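Local coordinates for protein soluble lytic murein transglycosylase (Pseudomonas aeruginosa, PDB 5OHU) that probably cleaves the glycan strands of bacterial peptidoglycan as a lytic transglycosylase, both from strand ends and within strands, at residues A[366-371]-A[377-382]; A[385-390]-A[617-622]. All blocks are in the same frame, centred on the assembly; numbering follows the deposited sequence.

In the fold
Both interactions lie on the same side of the chain's centre, with their own centres about 12 Å apart. Interaction 1 is local and buried. It joins helix 360-368 and the turn after it to the next helix, 374-383. Interaction 2 is long-range and partly buried. It sets the loop that follows helix 374-383 against helix 605-624, more than 200 residues later. Both are apolar, but interaction 1 is a leucine on an alanine methyl, while interaction 2 adds a tyrosine ring to leucine, valine and isoleucine. Phe-377 links them: it belongs to 377-382, and its ring reaches Tyr-387 and Val-619. A probable hydrogen bond from Val-385 N to Ala-380 O also joins them.

Interaction 1. Residues A[366-371]-A[377-382]; sequences QKLAGE and FLAADR
Leu-368 and Ala-379 pack together between two consecutive helices joined by a short connection, part of the mainly helical framework of this Slt-family chain. Helix 360-368 leads through this connection into helix 374-383, and the contact involves Leu-368 and Ala-369, the first two residues of a type II beta turn.

The side-chain contact is apolar and small. CB of Leu-368 lies 3.6 Å from CB of Ala-379. The leucine keeps beside this methyl further along: its CG is 4.0 Å and its CD2 4.1 Å from Ala-379 CB. With CG roughly anti to the backbone N (chi1 -153°), CG and CD2 both stay near the methyl. Leu-368 also touches Arg-344 and Tyr-345 of helix 341-354.

The backbones also come close. CA of Ala-369 and CA of Ala-380 are 5.2 Å apart, so both residues at the nearest backbone approach are alanines. About 155 Å² of surface is buried in all, counting both sides.

The turn itself is held by its own backbone. It runs from Leu-368 to Glu-371 and is closed by a bond of 2.7 Å from Glu-371 N to Leu-368 O. Gly-370 takes the third position with phi 110°, a positive value usual for glycine there.

Charged groups of both segments are engaged elsewhere: Glu-371 forms a salt bridge with Arg-344 and Asp-381 one with Arg-637. Arg-382 pairs with Asp-596 and also bonds Tyr-345 OH, tying helix 374-383 to helices 595-600 and 341-354.

The methyl of Ala-379 meets backbone as well as side chain: its CB lies 3.8 Å from Ala-369 N.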
loop_
_atom_site.group_PDB
_atom_site.type_symbol
_atom_site.label_atom_id
_atom_site.label_comp_id
_atom_site.label_asym_id
_atom_site.label_seq_id
_atom_site.Cartn_x
_atom_site.Cartn_y
_atom_site.Cartn_z
ATOM N N GLN A 366 -22.556 7.537 -20.793
ATOM C CA GLN A 366 -23.465 8.299 -19.943
ATOM C C GLN A 366 -23.641 7.642 -18.579
ATOM O O GLN A 366 -23.780 8.336 -17.568
ATOM C CB GLN A 366 -24.804 8.480 -20.648
ATOM C CG GLN A 366 -24.741 9.519 -21.745
ATOM C CD GLN A 366 -25.992 9.553 -22.592
ATOM O OE1 GLN A 366 -26.683 8.541 -22.750
ATOM N NE2 GLN A 366 -26.291 10.718 -23.146
ATOM N N LYS A 367 -23.622 6.311 -18.525
ATOM C CA LYS A 367 -23.601 5.626 -17.240
ATOM C C LYS A 367 -22.427 6.050 -16.375
ATOM O O LYS A 367 -22.486 5.914 -15.151
ATOM C CB LYS A 367 -23.520 4.109 -17.442
ATOM C CG LYS A 367 -24.512 3.544 -18.431
ATOM C CD LYS A 367 -23.982 2.253 -19.048
ATOM C CE LYS A 367 -23.799 1.149 -18.019
ATOM N NZ LYS A 367 -23.877 -0.197 -18.657
ATOM N N LEU A 368 -21.358 6.546 -16.986
ATOM C CA LEU A 368 -20.093 6.777 -16.312
ATOM C C LEU A 368 -19.898 8.236 -15.933
ATOM O O LEU A 368 -19.483 8.531 -14.809
ATOM C CB LEU A 368 -18.950 6.295 -17.206
ATOM C CG LEU A 368 -17.729 5.887 -16.418
ATOM C CD1 LEU A 368 -18.181 5.066 -15.233
ATOM C CD2 LEU A 368 -16.839 5.074 -17.311
ATOM N N ALA A 369 -20.172 9.161 -16.854
ATOM C CA ALA A 369 -20.402 10.533 -16.438
ATOM C C ALA A 369 -21.396 10.515 -15.276
ATOM O O ALA A 369 -22.422 9.829 -15.328
ATOM C CB ALA A 369 -20.918 11.363 -17.612
ATOM N N GLY A 370 -21.044 11.203 -14.192
ATOM C CA GLY A 370 -21.665 10.999 -12.902
ATOM C C GLY A 370 -20.753 10.346 -11.879
ATOM O O GLY A 370 -21.011 10.463 -10.674
ATOM N N GLU A 371 -19.701 9.655 -12.323
ATOM C CA GLU A 371 -18.673 9.141 -11.429
ATOM C C GLU A 371 -17.619 10.221 -11.214
ATOM O O GLU A 371 -17.252 10.940 -12.146
ATOM C CB GLU A 371 -18.032 7.880 -12.007
ATOM C CG GLU A 371 -17.102 7.146 -11.047
ATOM C CD GLU A 371 -17.782 5.996 -10.343
ATOM O OE1 GLU A 371 -18.783 5.475 -10.883
ATOM O OE2 GLU A 371 -17.307 5.606 -9.255
ATOM N N PHE A 377 -14.214 11.472 -15.494
ATOM C CA PHE A 377 -13.725 12.590 -16.298
ATOM C C PHE A 377 -13.502 12.172 -17.749
ATOM O O PHE A 377 -13.918 12.874 -18.676
ATOM C CB PHE A 377 -12.433 13.151 -15.694
ATOM C CG PHE A 377 -12.641 13.916 -14.408
ATOM C CD1 PHE A 377 -13.394 15.088 -14.392
ATOM C CD2 PHE A 377 -12.084 13.468 -13.228
ATOM C CE1 PHE A 377 -13.572 15.805 -13.193
ATOM C CE2 PHE A 377 -12.259 14.147 -12.050
ATOM C CZ PHE A 377 -12.997 15.315 -12.017
ATOM N N LEU A 378 -12.846 11.022 -17.962
ATOM C CA LEU A 378 -12.619 10.541 -19.322
ATOM C C LEU A 378 -13.932 10.334 -20.065
ATOM O O LEU A 378 -14.062 10.735 -21.222
ATOM C CB LEU A 378 -11.821 9.238 -19.305
ATOM C CG LEU A 378 -10.337 9.237 -18.947
ATOM C CD1 LEU A 378 -9.709 8.039 -19.613
ATOM C CD2 LEU A 378 -9.609 10.534 -19.363
ATOM N N ALA A 379 -14.919 9.700 -19.420
ATOM C CA ALA A 379 -16.214 9.518 -20.074
ATOM C C ALA A 379 -16.835 10.858 -20.447
ATOM O O ALA A 379 -17.350 11.025 -21.562
ATOM C CB ALA A 379 -17.161 8.722 -19.171
ATOM N N ALA A 380 -16.818 11.826 -19.524
ATOM C CA ALA A 380 -17.391 13.132 -19.841
ATOM C C ALA A 380 -16.626 13.799 -20.977
ATOM O O ALA A 380 -17.228 14.400 -21.875
ATOM C CB ALA A 380 -17.400 14.022 -18.605
ATOM N N ASP A 381 -15.297 13.682 -20.970
ATOM C CA ASP A 381 -14.515 14.241 -22.066
ATOM C C ASP A 381 -14.878 13.600 -23.401
ATOM O O ASP A 381 -14.948 14.286 -24.422
ATOM C CB ASP A 381 -13.026 14.075 -21.794
ATOM C CG ASP A 381 -12.186 14.452 -22.986
ATOM O OD1 ASP A 381 -12.009 15.665 -23.217
ATOM O OD2 ASP A 381 -11.709 13.540 -23.693
ATOM N N ARG A 382 -15.100 12.285 -23.419
ATOM C CA ARG A 382 -15.465 11.642 -24.676
ATOM C C ARG A 382 -16.837 12.083 -25.159
ATOM O O ARG A 382 -17.074 12.137 -26.363
ATOM C CB ARG A 382 -15.409 10.117 -24.553
ATOM C CG ARG A 382 -14.034 9.598 -24.213
ATOM C CD ARG A 382 -13.190 9.568 -25.481
ATOM N NE ARG A 382 -11.793 9.223 -25.184
ATOM C CZ ARG A 382 -10.706 9.652 -25.829
ATOM N NH1 ARG A 382 -10.818 10.496 -26.836
ATOM N NH2 ARG A 382 -9.502 9.202 -25.473
#

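Interaction 2. Residues A[385-390]-A[617-622]; sequences VPYKLG and YAVIYG
Tyr-387 overlaps Val-619 with the CD2 and CE2 atoms of its ring. Its CD2 is 3.5 Å from Val-619 CG1, and its CE2 is 3.8 Å from the same methyl. The methyl comes in obliquely to the ring, and the two side chains cross at about a right angle. Val-619 presents CG1 because this branch stands anti to the backbone N, with chi1 172°.

Leu-389 makes the second half of the contact. Its CD2 packs on Ile-620 CD1 at 3.5 Å, tighter than usual for two carbons. The two side chains slide past each other in opposite directions. The same CD2 lies 4.3 Å from Val-619 CG1, so it bridges neighbouring residues of the helix.

The polar end of Tyr-387 is also fixed: its OH accepts a hydrogen bond from Ile-631 N. Phe-377 of helix 374-383 meets the tyrosine ring edge-to-face and touches Val-619 and Leu-389 too. Elsewhere on helix 605-624, Tyr-621 packs on Phe-497 of helix 493-504. This is packing of an irregular loop on a C-terminal helix, probably where the helical framework meets the lysozyme-like catalytic domain, as in the Slt family.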
loop_
_atom_site.group_PDB
_atom_site.type_symbol
_atom_site.label_atom_id
_atom_site.label_comp_id
_atom_site.label_asym_id
_atom_site.label_seq_id
_atom_site.Cartn_x
_atom_site.Cartn_y
_atom_site.Cartn_z
ATOM N N VAL A 385 -19.088 16.812 -22.556
ATOM C CA VAL A 385 -20.052 17.428 -21.647
ATOM C C VAL A 385 -19.269 17.949 -20.453
ATOM O O VAL A 385 -18.133 17.506 -20.203
ATOM C CB VAL A 385 -21.164 16.437 -21.233
ATOM C CG1 VAL A 385 -21.899 15.912 -22.480
ATOM C CG2 VAL A 385 -20.596 15.309 -20.408
ATOM N N PRO A 386 -19.808 18.931 -19.727
ATOM C CA PRO A 386 -19.119 19.429 -18.528
ATOM C C PRO A 386 -18.861 18.326 -17.512
ATOM O O PRO A 386 -19.575 17.323 -17.446
ATOM C CB PRO A 386 -20.089 20.482 -17.965
ATOM C CG PRO A 386 -20.884 20.938 -19.146
ATOM C CD PRO A 386 -21.018 19.716 -20.032
ATOM N N TYR A 387 -17.818 18.528 -16.707
ATOM C CA TYR A 387 -17.504 17.621 -15.606
ATOM C C TYR A 387 -18.478 17.800 -14.441
ATOM O O TYR A 387 -19.075 18.861 -14.253
ATOM C CB TYR A 387 -16.086 17.858 -15.093
ATOM C CG TYR A 387 -15.001 17.672 -16.125
ATOM C CD1 TYR A 387 -15.086 16.665 -17.085
ATOM C CD2 TYR A 387 -13.877 18.493 -16.130
ATOM C CE1 TYR A 387 -14.086 16.491 -18.030
ATOM C CE2 TYR A 387 -12.870 18.319 -17.060
ATOM C CZ TYR A 387 -12.978 17.315 -18.006
ATOM O OH TYR A 387 -11.980 17.149 -18.935
ATOM N N LYS A 388 -18.611 16.747 -13.634
ATOM C CA LYS A 388 -19.383 16.794 -12.389
ATOM C C LYS A 388 -18.469 17.295 -11.270
ATOM O O LYS A 388 -17.557 16.580 -10.846
ATOM C CB LYS A 388 -19.943 15.409 -12.068
ATOM C CG LYS A 388 -21.049 15.358 -11.017
ATOM C CD LYS A 388 -21.282 13.916 -10.550
ATOM C CE LYS A 388 -22.601 13.750 -9.793
ATOM N NZ LYS A 388 -22.649 14.535 -8.523
ATOM N N LEU A 389 -18.707 18.519 -10.783
ATOM C CA LEU A 389 -17.810 19.164 -9.818
ATOM C C LEU A 389 -18.557 19.720 -8.607
ATOM O O LEU A 389 -18.255 20.819 -8.132
ATOM C CB LEU A 389 -17.016 20.284 -10.479
ATOM C CG LEU A 389 -16.256 19.871 -11.729
ATOM C CD1 LEU A 389 -15.544 21.061 -12.356
ATOM C CD2 LEU A 389 -15.294 18.776 -11.368
ATOM N N GLY A 390 -19.519 18.975 -8.065
ATOM C CA GLY A 390 -20.257 19.450 -6.903
ATOM C C GLY A 390 -19.515 19.362 -5.579
ATOM O O GLY A 390 -19.096 18.275 -5.173
ATOM N N TYR A 617 -6.980 15.569 -9.821
ATOM C CA TYR A 617 -6.909 16.628 -8.824
ATOM C C TYR A 617 -6.737 17.987 -9.485
ATOM O O TYR A 617 -7.304 18.980 -9.012
ATOM C CB TYR A 617 -5.755 16.367 -7.840
ATOM C CG TYR A 617 -5.878 15.098 -7.001
ATOM C CD1 TYR A 617 -7.083 14.394 -6.913
ATOM C CD2 TYR A 617 -4.780 14.598 -6.307
ATOM C CE1 TYR A 617 -7.188 13.231 -6.149
ATOM C CE2 TYR A 617 -4.877 13.453 -5.537
ATOM C CZ TYR A 617 -6.082 12.777 -5.458
ATOM O OH TYR A 617 -6.166 11.636 -4.699
ATOM N N ALA A 618 -5.966 18.044 -10.579
ATOM C CA ALA A 618 -5.748 19.313 -11.256
ATOM C C ALA A 618 -7.048 19.856 -11.821
ATOM O O ALA A 618 -7.242 21.070 -11.870
ATOM C CB ALA A 618 -4.699 19.166 -12.362
ATOM N N VAL A 619 -7.951 18.976 -12.263
ATOM C CA VAL A 619 -9.255 19.444 -12.706
ATOM C C VAL A 619 -9.954 20.158 -11.566
ATOM O O VAL A 619 -10.464 21.276 -11.721
ATOM C CB VAL A 619 -10.109 18.279 -13.238
ATOM C CG1 VAL A 619 -11.510 18.761 -13.512
ATOM C CG2 VAL A 619 -9.513 17.710 -14.509
ATOM N N ILE A 620 -9.980 19.521 -10.394
ATOM C CA ILE A 620 -10.673 20.108 -9.252
ATOM C C ILE A 620 -10.022 21.424 -8.866
ATOM O O ILE A 620 -10.700 22.434 -8.642
ATOM C CB ILE A 620 -10.692 19.115 -8.076
ATOM C CG1 ILE A 620 -11.435 17.859 -8.504
ATOM C CG2 ILE A 620 -11.377 19.721 -6.861
ATOM C CD1 ILE A 620 -12.812 18.169 -9.006
ATOM N N TYR A 621 -8.689 21.434 -8.785
ATOM C CA TYR A 621 -8.010 22.657 -8.390
ATOM C C TYR A 621 -8.216 23.752 -9.425
ATOM O O TYR A 621 -8.247 24.937 -9.068
ATOM C CB TYR A 621 -6.530 22.385 -8.144
ATOM C CG TYR A 621 -6.271 21.843 -6.759
ATOM C CD1 TYR A 621 -6.585 22.598 -5.635
ATOM C CD2 TYR A 621 -5.732 20.566 -6.573
ATOM C CE1 TYR A 621 -6.364 22.113 -4.356
ATOM C CE2 TYR A 621 -5.493 20.070 -5.297
ATOM C CZ TYR A 621 -5.817 20.851 -4.187
ATOM O OH TYR A 621 -5.588 20.382 -2.906
ATOM N N GLY A 622 -8.390 23.370 -10.696
ATOM C CA GLY A 622 -8.717 24.353 -11.718
ATOM C C GLY A 622 -9.989 25.114 -11.402
ATOM O O GLY A 622 -10.043 26.340 -11.531
#